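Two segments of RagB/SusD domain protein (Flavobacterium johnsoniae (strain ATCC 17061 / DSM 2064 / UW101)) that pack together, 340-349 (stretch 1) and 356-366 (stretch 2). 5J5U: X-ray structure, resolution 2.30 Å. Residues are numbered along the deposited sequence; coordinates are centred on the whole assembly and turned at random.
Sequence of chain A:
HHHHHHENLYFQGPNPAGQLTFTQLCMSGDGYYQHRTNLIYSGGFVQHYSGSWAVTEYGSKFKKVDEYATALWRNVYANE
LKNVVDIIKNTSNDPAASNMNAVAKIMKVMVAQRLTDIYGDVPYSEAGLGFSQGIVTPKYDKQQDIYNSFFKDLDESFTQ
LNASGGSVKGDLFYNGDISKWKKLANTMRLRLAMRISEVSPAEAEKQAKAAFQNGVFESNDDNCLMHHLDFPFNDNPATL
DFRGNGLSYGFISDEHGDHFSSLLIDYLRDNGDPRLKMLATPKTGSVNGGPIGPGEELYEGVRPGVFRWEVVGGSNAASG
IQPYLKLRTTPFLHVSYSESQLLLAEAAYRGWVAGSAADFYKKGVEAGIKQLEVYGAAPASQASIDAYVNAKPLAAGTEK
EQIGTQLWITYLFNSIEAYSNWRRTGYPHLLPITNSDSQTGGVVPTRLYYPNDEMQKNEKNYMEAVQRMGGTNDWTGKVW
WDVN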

# COMPACT_ATOMS: atom_id res chain seq x y z
N SER A 340 3.63 -5.76 -9.85
CA SER A 340 4.32 -7.03 -10.12
C SER A 340 5.43 -6.83 -11.14
O SER A 340 6.52 -7.39 -11.00
CB SER A 340 3.35 -8.11 -10.61
OG SER A 340 2.80 -7.81 -11.89
N GLN A 341 5.17 -6.00 -12.15
CA GLN A 341 6.18 -5.77 -13.18
C GLN A 341 7.34 -4.93 -12.65
O GLN A 341 8.49 -5.15 -13.02
CB GLN A 341 5.55 -5.09 -14.41
CG GLN A 341 4.52 -5.94 -15.13
CD GLN A 341 5.03 -7.35 -15.38
OE1 GLN A 341 5.84 -7.57 -16.28
NE2 GLN A 341 4.57 -8.30 -14.58
N LEU A 342 7.04 -3.98 -11.77
CA LEU A 342 8.11 -3.14 -11.21
C LEU A 342 8.98 -3.94 -10.22
O LEU A 342 10.21 -3.81 -10.19
CB LEU A 342 7.50 -1.89 -10.55
CG LEU A 342 6.94 -0.84 -11.52
CD1 LEU A 342 6.24 0.31 -10.79
CD2 LEU A 342 8.02 -0.29 -12.42
N LEU A 343 8.35 -4.82 -9.46
CA LEU A 343 9.08 -5.73 -8.57
C LEU A 343 9.95 -6.68 -9.39
O LEU A 343 11.10 -6.91 -9.05
CB LEU A 343 8.11 -6.53 -7.69
CG LEU A 343 7.31 -5.73 -6.66
CD1 LEU A 343 6.22 -6.57 -6.03
CD2 LEU A 343 8.24 -5.13 -5.60
N LEU A 344 9.40 -7.21 -10.49
CA LEU A 344 10.20 -8.06 -11.36
C LEU A 344 11.37 -7.28 -11.99
O LEU A 344 12.44 -7.84 -12.18
CB LEU A 344 9.33 -8.70 -12.45
CG LEU A 344 8.50 -9.85 -11.85
CD1 LEU A 344 7.54 -10.47 -12.85
CD2 LEU A 344 9.39 -10.91 -11.17
N ALA A 345 11.18 -5.99 -12.26
CA ALA A 345 12.31 -5.15 -12.71
C ALA A 345 13.42 -5.16 -11.66
O ALA A 345 14.60 -5.38 -12.00
CB ALA A 345 11.86 -3.71 -13.00
N GLU A 346 13.04 -4.94 -10.40
CA GLU A 346 14.07 -4.93 -9.35
C GLU A 346 14.74 -6.30 -9.16
O GLU A 346 15.97 -6.37 -9.02
CB GLU A 346 13.49 -4.46 -8.01
CG GLU A 346 14.55 -4.48 -6.90
CD GLU A 346 14.04 -4.00 -5.54
OE1 GLU A 346 12.83 -3.76 -5.39
OE2 GLU A 346 14.87 -3.88 -4.62
N ALA A 347 13.97 -7.38 -9.15
CA ALA A 347 14.56 -8.71 -9.03
C ALA A 347 15.49 -9.03 -10.22
O ALA A 347 16.55 -9.64 -10.04
CB ALA A 347 13.47 -9.76 -8.90
N ALA A 348 15.09 -8.62 -11.42
CA ALA A 348 15.90 -8.79 -12.61
C ALA A 348 17.24 -8.09 -12.45
O ALA A 348 18.28 -8.69 -12.72
CB ALA A 348 15.18 -8.24 -13.84
N TYR A 349 17.20 -6.84 -12.01
CA TYR A 349 18.41 -6.06 -11.81
C TYR A 349 19.35 -6.69 -10.79
O TYR A 349 20.55 -6.41 -10.78
CB TYR A 349 18.07 -4.64 -11.35
CG TYR A 349 19.26 -3.85 -10.89
CD1 TYR A 349 20.11 -3.25 -11.81
CD2 TYR A 349 19.56 -3.70 -9.55
CE1 TYR A 349 21.21 -2.53 -11.40
CE2 TYR A 349 20.66 -2.98 -9.13
CZ TYR A 349 21.48 -2.40 -10.07
OH TYR A 349 22.57 -1.68 -9.67
N SER A 356 15.11 -8.99 -18.90
CA SER A 356 15.58 -7.61 -18.94
C SER A 356 14.86 -6.72 -17.93
O SER A 356 13.62 -6.60 -17.95
CB SER A 356 15.40 -7.03 -20.33
OG SER A 356 15.60 -5.62 -20.31
N ALA A 357 15.63 -6.09 -17.05
CA ALA A 357 15.07 -5.18 -16.06
C ALA A 357 14.31 -4.03 -16.75
O ALA A 357 13.21 -3.67 -16.34
CB ALA A 357 16.17 -4.63 -15.16
N ALA A 358 14.90 -3.51 -17.83
CA ALA A 358 14.34 -2.39 -18.59
C ALA A 358 12.96 -2.69 -19.16
O ALA A 358 12.07 -1.82 -19.16
CB ALA A 358 15.30 -1.98 -19.71
N ASP A 359 12.76 -3.92 -19.63
CA ASP A 359 11.50 -4.28 -20.26
C ASP A 359 10.38 -4.45 -19.22
O ASP A 359 9.25 -3.97 -19.40
CB ASP A 359 11.68 -5.58 -21.05
CG ASP A 359 12.46 -5.37 -22.35
OD1 ASP A 359 12.06 -4.52 -23.18
OD2 ASP A 359 13.50 -6.04 -22.52
N PHE A 360 10.73 -5.10 -18.11
CA PHE A 360 9.83 -5.20 -16.96
C PHE A 360 9.43 -3.80 -16.46
O PHE A 360 8.27 -3.54 -16.19
CB PHE A 360 10.51 -5.96 -15.82
CG PHE A 360 10.46 -7.46 -15.95
CD1 PHE A 360 9.25 -8.11 -16.18
CD2 PHE A 360 11.61 -8.23 -15.79
CE1 PHE A 360 9.19 -9.49 -16.27
CE2 PHE A 360 11.56 -9.60 -15.88
CZ PHE A 360 10.35 -10.24 -16.13
N TYR A 361 10.41 -2.92 -16.36
CA TYR A 361 10.20 -1.55 -15.94
C TYR A 361 9.20 -0.83 -16.85
O TYR A 361 8.25 -0.19 -16.36
CB TYR A 361 11.54 -0.81 -15.92
CG TYR A 361 11.47 0.63 -15.48
CD1 TYR A 361 11.32 0.96 -14.14
CD2 TYR A 361 11.60 1.66 -16.40
CE1 TYR A 361 11.28 2.28 -13.73
CE2 TYR A 361 11.56 2.98 -16.01
CZ TYR A 361 11.40 3.29 -14.68
OH TYR A 361 11.36 4.62 -14.31
N LYS A 362 9.43 -0.94 -18.16
CA LYS A 362 8.57 -0.28 -19.13
C LYS A 362 7.14 -0.77 -19.00
O LYS A 362 6.20 0.04 -18.96
CB LYS A 362 9.08 -0.53 -20.55
CG LYS A 362 10.38 0.20 -20.88
CD LYS A 362 10.96 -0.25 -22.21
CE LYS A 362 12.14 0.61 -22.62
NZ LYS A 362 12.58 0.28 -24.00
N LYS A 363 6.99 -2.09 -18.90
CA LYS A 363 5.67 -2.68 -18.77
C LYS A 363 4.99 -2.21 -17.47
O LYS A 363 3.77 -1.97 -17.44
CB LYS A 363 5.76 -4.21 -18.79
CG LYS A 363 6.16 -4.81 -20.14
CD LYS A 363 6.43 -6.31 -20.04
CE LYS A 363 7.13 -6.83 -21.30
NZ LYS A 363 7.49 -8.28 -21.23
N GLY A 364 5.79 -2.05 -16.42
CA GLY A 364 5.28 -1.55 -15.15
C GLY A 364 4.75 -0.12 -15.24
O GLY A 364 3.65 0.17 -14.77
N VAL A 365 5.54 0.78 -15.84
CA VAL A 365 5.13 2.17 -15.96
C VAL A 365 3.86 2.31 -16.80
O VAL A 365 2.94 3.07 -16.46
CB VAL A 365 6.24 3.04 -16.56
CG1 VAL A 365 5.73 4.46 -16.74
CG2 VAL A 365 7.48 3.03 -15.67
N GLU A 366 3.80 1.57 -17.91
CA GLU A 366 2.60 1.63 -18.74
C GLU A 366 1.39 1.10 -17.98
O GLU A 366 0.29 1.69 -18.01
CB GLU A 366 2.80 0.83 -20.04
CG GLU A 366 1.49 0.54 -20.78
CD GLU A 366 1.68 0.18 -22.24
OE1 GLU A 366 2.84 -0.06 -22.67
OE2 GLU A 366 0.67 0.14 -22.96

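Helices 340-349 and 357-366 pack nearly antiparallel, their axes 162° apart in direction and 7.5 Å apart at closest approach. The backbones come closest where small residues take part: the CA atoms of Ala 345 and Ala 357 lie 4.3 Å apart, and Gly 364 CA lies 4.7 Å from Gln 341 CA. No hydrogen bond crosses the interface, so the contact rests on shape and apolar packing. Phe 360 is the central knob, seated among Gln 341, Leu 344, Ala 345 and Ala 348. With chi1 at -82° (m) and chi2 at -51°, its ring lies beneath Leu 344, whose CB stands 3.7 Å from the ring centroid and only 9° off the normal, a CH-pi contact over one face. The ring edge meets Gln 341 OE1, 3.5 Å from Phe 360 CD1, and Ala 348 CB, 4.1 Å from Phe 360 CD2. Gln 341 is folded (chi1 -65°, chi2 -48°, both m) rather than extended; this bend leaves OE1 beside the phenyl edge, while Gln 341 NE2 donates a hydrogen bond to Ser 340 OG (3.3 Å) within its own helix. At the Gly 364 end, Gln 341 CB comes 3.6 Å from Gly 364 CA. The absent side chain matters here: an ideal CB on Gly 364 would lie 2.7 Å from Leu 342 CD2, a clash. The CA-to-CB bond of Leu 342 (m, t) points sideways to the partner, but the end of the side chain comes nearer, with Leu 342 CD2 3.9 Å from Tyr 361 CD1. The CA-to-CB bond of Tyr 361 (chi1 t) points away overall, yet Tyr 361 CB still lies 4.1 Å from Ala 345 CB. Toward the start of the second helix, Ala 357 CB packs 3.6 Å from Ala 345 O and 4.0 Å from Ala 348 CB. Ser 356 holds the N-cap position, just before that helix; Ser 356 OG (chi1 t) donates a weak hydrogen bond to Asp 359 OD2 (3.1 Å).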